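Local coordinates for Ice-binding protein isoform1a (Antarctomyces psychrotrophicus, PDB 7BWY), which binds ice, probably by matching specific water molecules of the prism planes, and so acts as an antifreeze protein, at residues F17-P22 with G35-T40; N176-A181 with A196-S201; Q23-A28 with T42-F47; W126-A131 with N151-I156. The protein carries 2 engineered substitutions. One frame throughout, in Å; residues are numbered along the deposited sequence.

Overall arrangement
All four contacts join parallel strands on adjacent coils of one right-handed beta-helix, and illustrate how a ladder's chemistry follows its place in the coil. Contacts 1 and 4 are buried, on opposite sides of the chain's centre; both turn one layer of side chains inward and another outward, in contact 1 against helix 61-79. Contact 4 is aromatic, whereas contact 1 sets a single ring over an aspartate and against a glycine, and adds a threonine hydroxyl. Contacts 2 and 3 are partly buried, on another face, where strands 197-200 and 25-28 are neighbours. Contact 2 is almost all backbone bonds and small aliphatic contacts; contact 3 reaches that sheet's outermost strand, where a side-chain amide supplements the ladder.

Contact 1: residues F17-P22 with G35-T40; sequences FGALAP and GDMGTT
Phe17 meets Asp36 through its ring face, with Asp36 CB 3.7 Å from the ring centroid and almost on the ring normal, a CH-pi contact. The two side chains cross at about a right angle, and the backbone of the next turn comes up to the ring edge, where Gly38 N lies in the ring plane at 3.5 Å from Phe17 CE2. Gly38, with no side chain of its own, lets the ring come this close.

Beneath the ring the strands run parallel, and a beta bulge between Phe17 and Ala19 shifts the register by one residue. Gly18 N donates to Asp36 O at 2.7 Å. Past the bulge, Gly38 N donates to Ala19 O at 3.0 Å. The bond from Ala21 N to Gly38 O is weak. At the far end a side chain takes over: Thr39 OG1 lies anti to its own backbone nitrogen (chi1 -178°) and thereby reaches Ala21 O at 2.6 Å. The same hydroxyl also pairs with Gly41 N, so two bonds fix its rotation.

Further out, the carboxylate of Asp36 is held by Ser16 OG and the backbone nitrogen of Gln55, which ties it to both the preceding chain and the following turn. Phe17 packs on Ala66 and Pro22 on Phe67, both of helix 61-79, while Met37 reaches Leu56 on the other side of the sheet. A corner at Gly18 and a parallel ladder between coils are characteristic of a beta-helix, here right-handed, with helix 61-79 lying along this face.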
loop_
_atom_site.group_PDB
_atom_site.type_symbol
_atom_site.label_atom_id
_atom_site.label_comp_id
_atom_site.label_asym_id
_atom_site.label_seq_id
_atom_site.Cartn_x
_atom_site.Cartn_y
_atom_site.Cartn_z
ATOM N N PHE A 17 -0.750 -10.584 3.890
ATOM C CA PHE A 17 -1.328 -9.617 4.826
ATOM C C PHE A 17 -1.953 -8.422 4.104
ATOM O O PHE A 17 -1.290 -7.749 3.296
ATOM C CB PHE A 17 -0.267 -9.044 5.777
ATOM C CG PHE A 17 0.096 -9.984 6.895
ATOM C CD1 PHE A 17 0.937 -11.078 6.640
ATOM C CD2 PHE A 17 -0.481 -9.858 8.159
ATOM C CE1 PHE A 17 1.210 -12.025 7.623
ATOM C CE2 PHE A 17 -0.189 -10.796 9.145
ATOM C CZ PHE A 17 0.636 -11.888 8.873
ATOM N N GLY A 18 -3.210 -8.116 4.486
ATOM C CA GLY A 18 -3.867 -6.899 4.023
ATOM C C GLY A 18 -3.420 -5.696 4.863
ATOM O O GLY A 18 -3.374 -4.553 4.382
ATOM N N ALA A 19 -3.140 -5.965 6.143
ATOM C CA ALA A 19 -2.745 -4.905 7.065
ATOM C C ALA A 19 -1.767 -5.473 8.075
ATOM O O ALA A 19 -2.061 -6.483 8.718
ATOM C CB ALA A 19 -3.922 -4.268 7.780
ATOM N N LEU A 20 -0.633 -4.759 8.220
ATOM C CA LEU A 20 0.492 -5.185 9.046
ATOM C C LEU A 20 1.185 -3.939 9.567
ATOM O O LEU A 20 1.491 -3.041 8.787
ATOM C CB LEU A 20 1.479 -5.960 8.173
ATOM C CG LEU A 20 2.711 -6.500 8.915
ATOM C CD1 LEU A 20 2.298 -7.483 9.997
ATOM C CD2 LEU A 20 3.709 -7.120 7.939
ATOM N N ALA A 21 1.384 -3.877 10.886
ATOM C CA ALA A 21 2.080 -2.737 11.510
ATOM C C ALA A 21 2.682 -3.097 12.875
ATOM O O ALA A 21 2.085 -3.867 13.659
ATOM C CB ALA A 21 1.057 -1.651 11.727
ATOM N N PRO A 22 3.843 -2.526 13.270
ATOM C CA PRO A 22 4.403 -2.884 14.570
ATOM C C PRO A 22 3.607 -2.264 15.723
ATOM O O PRO A 22 3.452 -2.859 16.768
ATOM C CB PRO A 22 5.882 -2.425 14.489
ATOM C CG PRO A 22 5.840 -1.319 13.466
ATOM C CD PRO A 22 4.702 -1.619 12.496
ATOM N N GLY A 35 -7.648 -11.068 3.480
ATOM C CA GLY A 35 -6.239 -11.290 3.747
ATOM C C GLY A 35 -5.992 -11.498 5.241
ATOM O O GLY A 35 -6.946 -11.543 6.034
ATOM N N ASP A 36 -4.695 -11.592 5.600
ATOM C CA ASP A 36 -4.273 -11.721 6.980
ATOM C C ASP A 36 -4.082 -10.322 7.545
ATOM O O ASP A 36 -3.899 -9.363 6.789
ATOM C CB ASP A 36 -2.927 -12.445 7.057
ATOM C CG ASP A 36 -3.041 -13.872 6.550
ATOM O OD1 ASP A 36 -4.224 -14.432 6.566
ATOM O OD2 ASP A 36 -1.981 -14.413 6.117
ATOM N N MET A 37 -4.027 -10.244 8.872
ATOM C CA MET A 37 -3.765 -8.964 9.505
ATOM C C MET A 37 -2.895 -9.241 10.724
ATOM O O MET A 37 -3.148 -10.201 11.460
ATOM C CB MET A 37 -5.097 -8.371 9.987
ATOM C CG MET A 37 -4.864 -7.187 10.950
ATOM S SD MET A 37 -6.376 -6.230 11.066
ATOM C CE MET A 37 -7.264 -7.316 12.195
ATOM N N GLY A 38 -1.896 -8.394 10.968
ATOM C CA GLY A 38 -1.209 -8.612 12.217
ATOM C C GLY A 38 -0.454 -7.395 12.720
ATOM O O GLY A 38 -0.455 -6.339 12.096
ATOM N N THR A 39 0.140 -7.551 13.904
ATOM C CA THR A 39 0.963 -6.541 14.548
ATOM C C THR A 39 1.987 -7.253 15.419
ATOM O O THR A 39 1.703 -8.317 15.976
ATOM C CB THR A 39 0.110 -5.596 15.395
ATOM O OG1 THR A 39 0.995 -4.623 15.946
ATOM C CG2 THR A 39 -0.612 -6.314 16.504
ATOM N N THR A 40 3.198 -6.696 15.480
ATOM C CA THR A 40 4.199 -7.288 16.351
ATOM C C THR A 40 4.008 -6.754 17.765
ATOM O O THR A 40 4.556 -7.349 18.679
ATOM C CB THR A 40 5.639 -7.017 15.915
ATOM O OG1 THR A 40 5.611 -5.611 15.702
ATOM C CG2 THR A 40 6.037 -7.698 14.635
#

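Contact 2: residues N176-A181 with A196-S201; sequences NALIAA and AVTLDS
Ile179 and Val197 pair in parallel register, the short strands 179-181 and 197-200 running 4.8 Å apart between axes and only 1° from parallel. This is one coil-to-coil step of the beta-solenoid, in which the same face of successive coils is stacked by backbone bonds. Ile179 N donates to Ala196 O, Thr198 N to Ile179 O, and Ala181 N to Thr198 O, the last at 2.7 Å.

Side chains alternate about this ladder. Ile179, Ala181, Val197 and Leu199 share the inner face, where Ile179, Val197 and Leu199 all pack on Leu191 of strand 186-192. There the CD2 branch of Leu199 touches Ala181 CB at 3.9 Å. The other face carries Ala180 and Thr198. Beyond Leu199, Asp200 turns its carboxylate away from strand 179-181: OD2 is bonded by Thr183 and OD1 by Ser201 OG.

The end of Leu178 reaches across to the residue before the partner strand, CD1 lying 3.3 Å from Ala196 O. On the outer face Thr198 holds OG1 between its backbone nitrogen and carbonyl carbon (chi1 62°), which sets that oxygen 3.3 Å from Ala180 CB.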
loop_
_atom_site.group_PDB
_atom_site.type_symbol
_atom_site.label_atom_id
_atom_site.label_comp_id
_atom_site.label_asym_id
_atom_site.label_seq_id
_atom_site.Cartn_x
_atom_site.Cartn_y
_atom_site.Cartn_z
ATOM N N ASN A 176 7.163 3.813 5.483
ATOM C CA ASN A 176 8.120 3.926 6.563
ATOM C C ASN A 176 7.391 4.095 7.913
ATOM O O ASN A 176 7.764 3.439 8.880
ATOM C CB ASN A 176 9.001 5.120 6.275
ATOM C CG ASN A 176 10.124 5.143 7.289
ATOM O OD1 ASN A 176 10.675 4.107 7.631
ATOM N ND2 ASN A 176 10.475 6.323 7.756
ATOM N N ALA A 177 6.287 4.873 7.950
ATOM C CA ALA A 177 5.590 5.128 9.205
ATOM C C ALA A 177 4.119 4.781 9.037
ATOM O O ALA A 177 3.768 3.603 8.991
ATOM C CB ALA A 177 5.800 6.569 9.734
ATOM N N LEU A 178 3.232 5.793 9.056
ATOM C CA LEU A 178 1.807 5.494 9.246
ATOM C C LEU A 178 1.135 5.242 7.887
ATOM O O LEU A 178 1.512 5.836 6.871
ATOM C CB LEU A 178 1.159 6.688 9.971
ATOM C CG LEU A 178 -0.356 6.881 9.784
ATOM C CD1 LEU A 178 -1.174 5.887 10.658
ATOM C CD2 LEU A 178 -0.708 8.291 10.218
ATOM N N ILE A 179 0.107 4.401 7.893
ATOM C CA ILE A 179 -0.820 4.396 6.770
ATOM C C ILE A 179 -2.194 4.621 7.362
ATOM O O ILE A 179 -2.694 3.761 8.124
ATOM C CB ILE A 179 -0.796 3.047 5.990
ATOM C CG1 ILE A 179 0.566 2.753 5.347
ATOM C CG2 ILE A 179 -1.923 2.972 4.941
ATOM C CD1 ILE A 179 0.660 1.289 4.893
ATOM N N ALA A 180 -2.820 5.735 6.956
ATOM C CA ALA A 180 -4.188 5.972 7.411
ATOM C C ALA A 180 -5.176 5.910 6.247
ATOM O O ALA A 180 -5.119 6.703 5.293
ATOM C CB ALA A 180 -4.286 7.295 8.146
ATOM N N ALA A 181 -6.118 4.975 6.349
ATOM C CA ALA A 181 -7.101 4.890 5.278
ATOM C C ALA A 181 -8.343 5.613 5.784
ATOM O O ALA A 181 -8.965 5.139 6.740
ATOM C CB ALA A 181 -7.400 3.422 4.943
ATOM N N ALA A 196 1.784 2.551 12.438
ATOM C CA ALA A 196 0.455 1.993 12.655
ATOM C C ALA A 196 -0.298 2.007 11.314
ATOM O O ALA A 196 0.022 2.797 10.437
ATOM C CB ALA A 196 -0.300 2.853 13.694
ATOM N N VAL A 197 -1.328 1.163 11.204
ATOM C CA VAL A 197 -2.369 1.286 10.215
ATOM C C VAL A 197 -3.651 1.710 10.921
ATOM O O VAL A 197 -4.066 1.076 11.901
ATOM C CB VAL A 197 -2.584 -0.050 9.483
ATOM C CG1 VAL A 197 -3.807 0.011 8.533
ATOM C CG2 VAL A 197 -1.313 -0.404 8.729
ATOM N N THR A 198 -4.289 2.766 10.390
ATOM C CA THR A 198 -5.638 3.092 10.859
ATOM C C THR A 198 -6.629 3.061 9.707
ATOM O O THR A 198 -6.308 3.463 8.583
ATOM C CB THR A 198 -5.644 4.414 11.644
ATOM O OG1 THR A 198 -5.220 5.399 10.731
ATOM C CG2 THR A 198 -4.543 4.437 12.682
ATOM N N LEU A 199 -7.834 2.586 10.024
ATOM C CA LEU A 199 -8.799 2.195 9.032
ATOM C C LEU A 199 -10.146 2.761 9.434
ATOM O O LEU A 199 -10.480 2.781 10.604
ATOM C CB LEU A 199 -8.904 0.657 9.035
ATOM C CG LEU A 199 -7.604 -0.063 8.675
ATOM C CD1 LEU A 199 -7.740 -1.560 8.856
ATOM C CD2 LEU A 199 -7.139 0.275 7.276
ATOM N N ASP A 200 -10.961 3.084 8.443
ATOM C CA ASP A 200 -12.356 3.404 8.672
ATOM C C ASP A 200 -13.178 2.908 7.484
ATOM O O ASP A 200 -13.157 3.498 6.411
ATOM C CB ASP A 200 -12.509 4.922 8.830
ATOM C CG ASP A 200 -13.943 5.372 9.170
ATOM O OD1 ASP A 200 -14.892 4.530 9.239
ATOM O OD2 ASP A 200 -14.113 6.560 9.366
ATOM N N SER A 201 -13.972 1.865 7.727
ATOM C CA SER A 201 -14.910 1.277 6.761
ATOM C C SER A 201 -14.221 1.023 5.433
ATOM O O SER A 201 -14.747 1.431 4.381
ATOM C CB SER A 201 -16.174 2.132 6.561
ATOM O OG SER A 201 -16.512 2.677 7.815
#

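Contact 3: residues Q23-A28 with T42-F47; sequences QGVANA and TSITGF
The ring of Phe47 and the amide of Asn27 are the flat groups here, two side chains that cross at about a right angle with their planes 40° apart. Contact is made obliquely on the ring, Phe47 CE1 lying 3.4 Å from Asn27 CB, and Val25 CG1 approaches the same ring atom more loosely, also at a slant. The amide has Gly46 O close to its own plane: ND2 donates to that oxygen at 2.9 Å, although from the oxygen's side the donor stands above the carbonyl plane. Asn27 CG lies anti to the backbone nitrogen (chi1 178°), which carries the amide across to the turn at Gly46.

ND2 also reaches Gly29 O, while OD1 accepts from Thr31 OG1. The amide is therefore gripped at both ends.

Beside it runs the parallel ladder. Thr45 N donates to Val25 O at 3.0 Å and Asn27 N to Thr45 O at 2.8 Å, whereas the bond from Val25 N to Ser43 O is weak. On the inner face Val25 and Ile44 lie side by side, pointing the same way, with Ile44 CD1 3.7 Å from Val25 CB. Met37 of strand 36-39 packs on this patch and so joins it to the neighbouring face of the coil.

Strand 44-45 is the outermost of its sheet within this chain and only two residues long, yet Ser43 and Gly46 on its flanks also accept bonds. A side-chain amide extends the backbone bonding, with the phenylalanine ring against its CB, so this edge of the beta-helix is held partly by a group whose three bonds fix its rotation.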
loop_
_atom_site.group_PDB
_atom_site.type_symbol
_atom_site.label_atom_id
_atom_site.label_comp_id
_atom_site.label_asym_id
_atom_site.label_seq_id
_atom_site.Cartn_x
_atom_site.Cartn_y
_atom_site.Cartn_z
ATOM N N GLN A 23 3.050 -1.083 15.523
ATOM C CA GLN A 23 2.489 -0.354 16.652
ATOM C C GLN A 23 0.968 -0.413 16.548
ATOM O O GLN A 23 0.270 0.481 16.982
ATOM C CB GLN A 23 3.051 1.089 16.639
ATOM C CG GLN A 23 4.563 1.133 16.882
ATOM C CD GLN A 23 5.233 2.407 16.403
ATOM O OE1 GLN A 23 6.295 2.378 15.771
ATOM N NE2 GLN A 23 4.621 3.570 16.653
ATOM N N GLY A 24 0.439 -1.435 15.877
ATOM C CA GLY A 24 -0.982 -1.729 15.986
ATOM C C GLY A 24 -1.823 -1.332 14.771
ATOM O O GLY A 24 -1.450 -0.486 13.931
ATOM N N VAL A 25 -3.022 -1.908 14.755
ATOM C CA VAL A 25 -4.031 -1.576 13.768
ATOM C C VAL A 25 -5.233 -1.078 14.550
ATOM O O VAL A 25 -5.743 -1.817 15.375
ATOM C CB VAL A 25 -4.384 -2.815 12.921
ATOM C CG1 VAL A 25 -5.459 -2.535 11.861
ATOM C CG2 VAL A 25 -3.142 -3.329 12.223
ATOM N N ALA A 26 -5.691 0.133 14.214
ATOM C CA ALA A 26 -6.952 0.676 14.711
ATOM C C ALA A 26 -7.988 0.782 13.590
ATOM O O ALA A 26 -7.790 1.454 12.580
ATOM C CB ALA A 26 -6.725 2.014 15.407
ATOM N N ASN A 27 -9.158 0.192 13.823
ATOM C CA ASN A 27 -10.223 0.205 12.850
ATOM C C ASN A 27 -11.513 0.801 13.418
ATOM O O ASN A 27 -11.883 0.500 14.538
ATOM C CB ASN A 27 -10.584 -1.246 12.459
ATOM C CG ASN A 27 -11.732 -1.213 11.476
ATOM O OD1 ASN A 27 -11.542 -0.695 10.369
ATOM N ND2 ASN A 27 -12.907 -1.679 11.892
ATOM N N ALA A 28 -12.275 1.510 12.581
ATOM C CA ALA A 28 -13.674 1.829 12.845
ATOM C C ALA A 28 -14.513 1.333 11.667
ATOM O O ALA A 28 -14.068 1.349 10.508
ATOM C CB ALA A 28 -13.871 3.336 13.059
ATOM N N THR A 42 0.782 -5.491 20.664
ATOM C CA THR A 42 -0.355 -6.299 21.072
ATOM C C THR A 42 -1.698 -5.620 20.864
ATOM O O THR A 42 -2.681 -6.150 21.356
ATOM C CB THR A 42 -0.318 -6.790 22.530
ATOM O OG1 THR A 42 0.008 -5.691 23.383
ATOM C CG2 THR A 42 0.585 -7.990 22.729
ATOM N N SER A 43 -1.785 -4.488 20.160
ATOM C CA SER A 43 -3.147 -3.984 20.060
ATOM C C SER A 43 -3.671 -3.984 18.624
ATOM O O SER A 43 -3.069 -3.419 17.706
ATOM C CB SER A 43 -3.402 -2.698 20.811
ATOM O OG SER A 43 -2.717 -1.635 20.166
ATOM N N ILE A 44 -4.815 -4.658 18.481
ATOM C CA ILE A 44 -5.731 -4.485 17.372
ATOM C C ILE A 44 -7.052 -3.987 17.938
ATOM O O ILE A 44 -7.586 -4.590 18.848
ATOM C CB ILE A 44 -5.900 -5.829 16.644
ATOM C CG1 ILE A 44 -4.548 -6.413 16.228
ATOM C CG2 ILE A 44 -6.844 -5.679 15.464
ATOM C CD1 ILE A 44 -3.934 -5.840 14.970
ATOM N N THR A 45 -7.610 -2.907 17.391
ATOM C CA THR A 45 -8.902 -2.451 17.880
ATOM C C THR A 45 -9.919 -2.351 16.732
ATOM O O THR A 45 -9.582 -1.938 15.610
ATOM C CB THR A 45 -8.697 -1.220 18.788
ATOM O OG1 THR A 45 -8.047 -0.280 17.949
ATOM C CG2 THR A 45 -7.671 -1.490 19.873
ATOM N N GLY A 46 -11.190 -2.685 17.033
ATOM C CA GLY A 46 -12.255 -2.358 16.110
ATOM C C GLY A 46 -12.598 -3.563 15.218
ATOM O O GLY A 46 -13.281 -3.397 14.213
ATOM N N PHE A 47 -12.207 -4.784 15.633
ATOM C CA PHE A 47 -12.681 -6.006 14.977
ATOM C C PHE A 47 -13.350 -6.903 15.999
ATOM O O PHE A 47 -12.624 -7.495 16.765
ATOM C CB PHE A 47 -11.516 -6.815 14.402
ATOM C CG PHE A 47 -10.766 -6.050 13.324
ATOM C CD1 PHE A 47 -9.868 -5.012 13.652
ATOM C CD2 PHE A 47 -10.959 -6.367 11.980
ATOM C CE1 PHE A 47 -9.190 -4.308 12.656
ATOM C CE2 PHE A 47 -10.295 -5.651 10.979
ATOM C CZ PHE A 47 -9.410 -4.642 11.323
#

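Contact 4: residues W126-A131 with N151-I156; sequences WVFQLA and NNVFWI
In the interior of the beta-helix, strands 126-130 and 153-157 pair in parallel, and Phe128 lies on Trp155 as an aromatic stack. The Phe128 ring and the six-membered ring of Trp155 form an offset stack with centroids 4.2 Å apart and planes at 10°. The two side chains point the same way, and Trp155 CZ3 comes over the rim of the phenylalanine, 3.4 Å from CG. Both take the rotamer with CG anti to the carbonyl carbon (chi1 -71° and -62°), which keeps the rings in line along the stack. At an edge of the indole, Leu130 CD1 closes in, 4.0 Å from Trp155 CE3.

Trp126 shares this face. Its CE3 touches Val153 CG2 at 3.6 Å, and Asn152 O lies in the plane of its ring at an edge. The indole nitrogens of Trp126 and Trp155 are paired with Phe97 O and Glu170 O, so neither buried N-H lacks a partner. Leu116 and Leu114 of strand 113-117 pack against these side chains from the facing sheet, and Tyr102 meets the ring of Phe128.

Five backbone bonds run the length of the pairing, among them Phe128 N to Phe154 O at 2.8 Å. On the other face Val127 CG1 meets Ile156 CG1 at 3.7 Å, with Phe154 beside them. There Gln129 NE2 donates to Gly77 O and Leu80 O at the end of helix 61-79. Aligned rings inside an unbroken parallel ladder, with the long helix beside its outer face, are the kind of side-chain stack built by coil-upon-coil repetition in a right-handed beta-solenoid.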
loop_
_atom_site.group_PDB
_atom_site.type_symbol
_atom_site.label_atom_id
_atom_site.label_comp_id
_atom_site.label_asym_id
_atom_site.label_seq_id
_atom_site.Cartn_x
_atom_site.Cartn_y
_atom_site.Cartn_z
ATOM N N TRP A 126 5.697 -1.523 -11.244
ATOM C CA TRP A 126 5.802 -0.112 -10.884
ATOM C C TRP A 126 6.365 -0.023 -9.471
ATOM O O TRP A 126 5.874 -0.695 -8.529
ATOM C CB TRP A 126 4.435 0.617 -10.955
ATOM C CG TRP A 126 3.853 0.763 -12.317
ATOM C CD1 TRP A 126 3.930 1.861 -13.126
ATOM C CD2 TRP A 126 3.167 -0.259 -13.071
ATOM N NE1 TRP A 126 3.304 1.602 -14.314
ATOM C CE2 TRP A 126 2.825 0.313 -14.307
ATOM C CE3 TRP A 126 2.859 -1.602 -12.827
ATOM C CZ2 TRP A 126 2.170 -0.412 -15.306
ATOM C CZ3 TRP A 126 2.148 -2.307 -13.775
ATOM C CH2 TRP A 126 1.820 -1.708 -14.996
ATOM N N VAL A 127 7.380 0.848 -9.331
ATOM C CA VAL A 127 7.867 1.147 -7.997
ATOM C C VAL A 127 7.869 2.650 -7.891
ATOM O O VAL A 127 8.570 3.329 -8.648
ATOM C CB VAL A 127 9.245 0.545 -7.661
ATOM C CG1 VAL A 127 9.643 0.946 -6.249
ATOM C CG2 VAL A 127 9.193 -0.986 -7.728
ATOM N N PHE A 128 7.009 3.140 -6.983
ATOM C CA PHE A 128 6.850 4.578 -6.747
ATOM C C PHE A 128 7.656 4.928 -5.500
ATOM O O PHE A 128 7.343 4.490 -4.380
ATOM C CB PHE A 128 5.365 4.946 -6.635
ATOM C CG PHE A 128 4.621 4.862 -7.945
ATOM C CD1 PHE A 128 4.698 5.886 -8.869
ATOM C CD2 PHE A 128 3.824 3.770 -8.249
ATOM C CE1 PHE A 128 4.053 5.787 -10.092
ATOM C CE2 PHE A 128 3.161 3.681 -9.465
ATOM C CZ PHE A 128 3.302 4.674 -10.411
ATOM N N GLN A 129 8.758 5.647 -5.712
ATOM C CA GLN A 129 9.616 5.979 -4.596
ATOM C C GLN A 129 9.208 7.377 -4.203
ATOM O O GLN A 129 9.615 8.333 -4.862
ATOM C CB GLN A 129 11.092 5.935 -5.004
ATOM C CG GLN A 129 11.493 4.610 -5.658
ATOM C CD GLN A 129 12.955 4.642 -6.036
ATOM O OE1 GLN A 129 13.414 5.567 -6.715
ATOM N NE2 GLN A 129 13.695 3.641 -5.568
ATOM N N LEU A 130 8.392 7.445 -3.140
ATOM C CA LEU A 130 7.839 8.712 -2.683
ATOM C C LEU A 130 8.636 9.105 -1.456
ATOM O O LEU A 130 8.488 8.498 -0.378
ATOM C CB LEU A 130 6.342 8.511 -2.367
ATOM C CG LEU A 130 5.506 7.839 -3.464
ATOM C CD1 LEU A 130 4.040 7.827 -3.125
ATOM C CD2 LEU A 130 5.709 8.504 -4.810
ATOM N N ALA A 131 9.537 10.077 -1.627
ATOM C CA ALA A 131 10.520 10.359 -0.576
ATOM C C ALA A 131 9.801 10.754 0.734
ATOM O O ALA A 131 10.321 10.481 1.814
ATOM C CB ALA A 131 11.451 11.469 -1.003
ATOM N N ASN A 151 -0.581 -6.478 -7.957
ATOM C CA ASN A 151 0.441 -7.021 -7.095
ATOM C C ASN A 151 1.850 -6.728 -7.579
ATOM O O ASN A 151 2.774 -7.034 -6.829
ATOM C CB ASN A 151 0.254 -8.506 -6.944
ATOM C CG ASN A 151 0.959 -8.987 -5.705
ATOM O OD1 ASN A 151 0.883 -8.398 -4.617
ATOM N ND2 ASN A 151 1.614 -10.110 -5.868
ATOM N N ASN A 152 1.988 -6.040 -8.728
ATOM C CA ASN A 152 3.257 -5.639 -9.336
ATOM C C ASN A 152 3.407 -4.130 -9.191
ATOM O O ASN A 152 4.239 -3.523 -9.867
ATOM C CB ASN A 152 3.348 -5.981 -10.854
ATOM C CG ASN A 152 3.535 -7.483 -11.140
ATOM O OD1 ASN A 152 3.754 -8.293 -10.251
ATOM N ND2 ASN A 152 3.401 -7.929 -12.375
ATOM N N VAL A 153 2.552 -3.532 -8.347
ATOM C CA VAL A 153 2.580 -2.104 -8.047
ATOM C C VAL A 153 3.050 -1.907 -6.606
ATOM O O VAL A 153 2.490 -2.516 -5.696
ATOM C CB VAL A 153 1.208 -1.426 -8.300
ATOM C CG1 VAL A 153 1.300 0.069 -7.929
ATOM C CG2 VAL A 153 0.847 -1.548 -9.789
ATOM N N PHE A 154 4.051 -1.031 -6.405
ATOM C CA PHE A 154 4.647 -0.832 -5.092
ATOM C C PHE A 154 4.685 0.651 -4.790
ATOM O O PHE A 154 5.316 1.429 -5.487
ATOM C CB PHE A 154 6.067 -1.445 -4.966
ATOM C CG PHE A 154 6.048 -2.936 -5.218
ATOM C CD1 PHE A 154 6.138 -3.432 -6.517
ATOM C CD2 PHE A 154 5.807 -3.826 -4.187
ATOM C CE1 PHE A 154 6.034 -4.806 -6.728
ATOM C CE2 PHE A 154 5.741 -5.203 -4.395
ATOM C CZ PHE A 154 5.825 -5.691 -5.683
ATOM N N TRP A 155 4.104 1.002 -3.638
ATOM C CA TRP A 155 4.094 2.393 -3.207
ATOM C C TRP A 155 5.075 2.427 -2.047
ATOM O O TRP A 155 4.755 1.913 -0.966
ATOM C CB TRP A 155 2.659 2.841 -2.806
ATOM C CG TRP A 155 1.679 2.781 -3.945
ATOM C CD1 TRP A 155 0.785 1.780 -4.254
ATOM C CD2 TRP A 155 1.532 3.784 -4.980
ATOM N NE1 TRP A 155 0.068 2.114 -5.401
ATOM C CE2 TRP A 155 0.528 3.323 -5.872
ATOM C CE3 TRP A 155 2.134 5.033 -5.205
ATOM C CZ2 TRP A 155 0.141 4.069 -6.986
ATOM C CZ3 TRP A 155 1.766 5.762 -6.323
ATOM C CH2 TRP A 155 0.784 5.288 -7.195
ATOM N N ILE A 156 6.239 3.050 -2.277
ATOM C CA ILE A 156 7.291 3.007 -1.275
ATOM C C ILE A 156 7.263 4.385 -0.646
ATOM O O ILE A 156 7.742 5.374 -1.240
ATOM C CB ILE A 156 8.667 2.692 -1.910
ATOM C CG1 ILE A 156 8.603 1.398 -2.725
ATOM C CG2 ILE A 156 9.687 2.540 -0.798
ATOM C CD1 ILE A 156 8.160 0.240 -1.872
#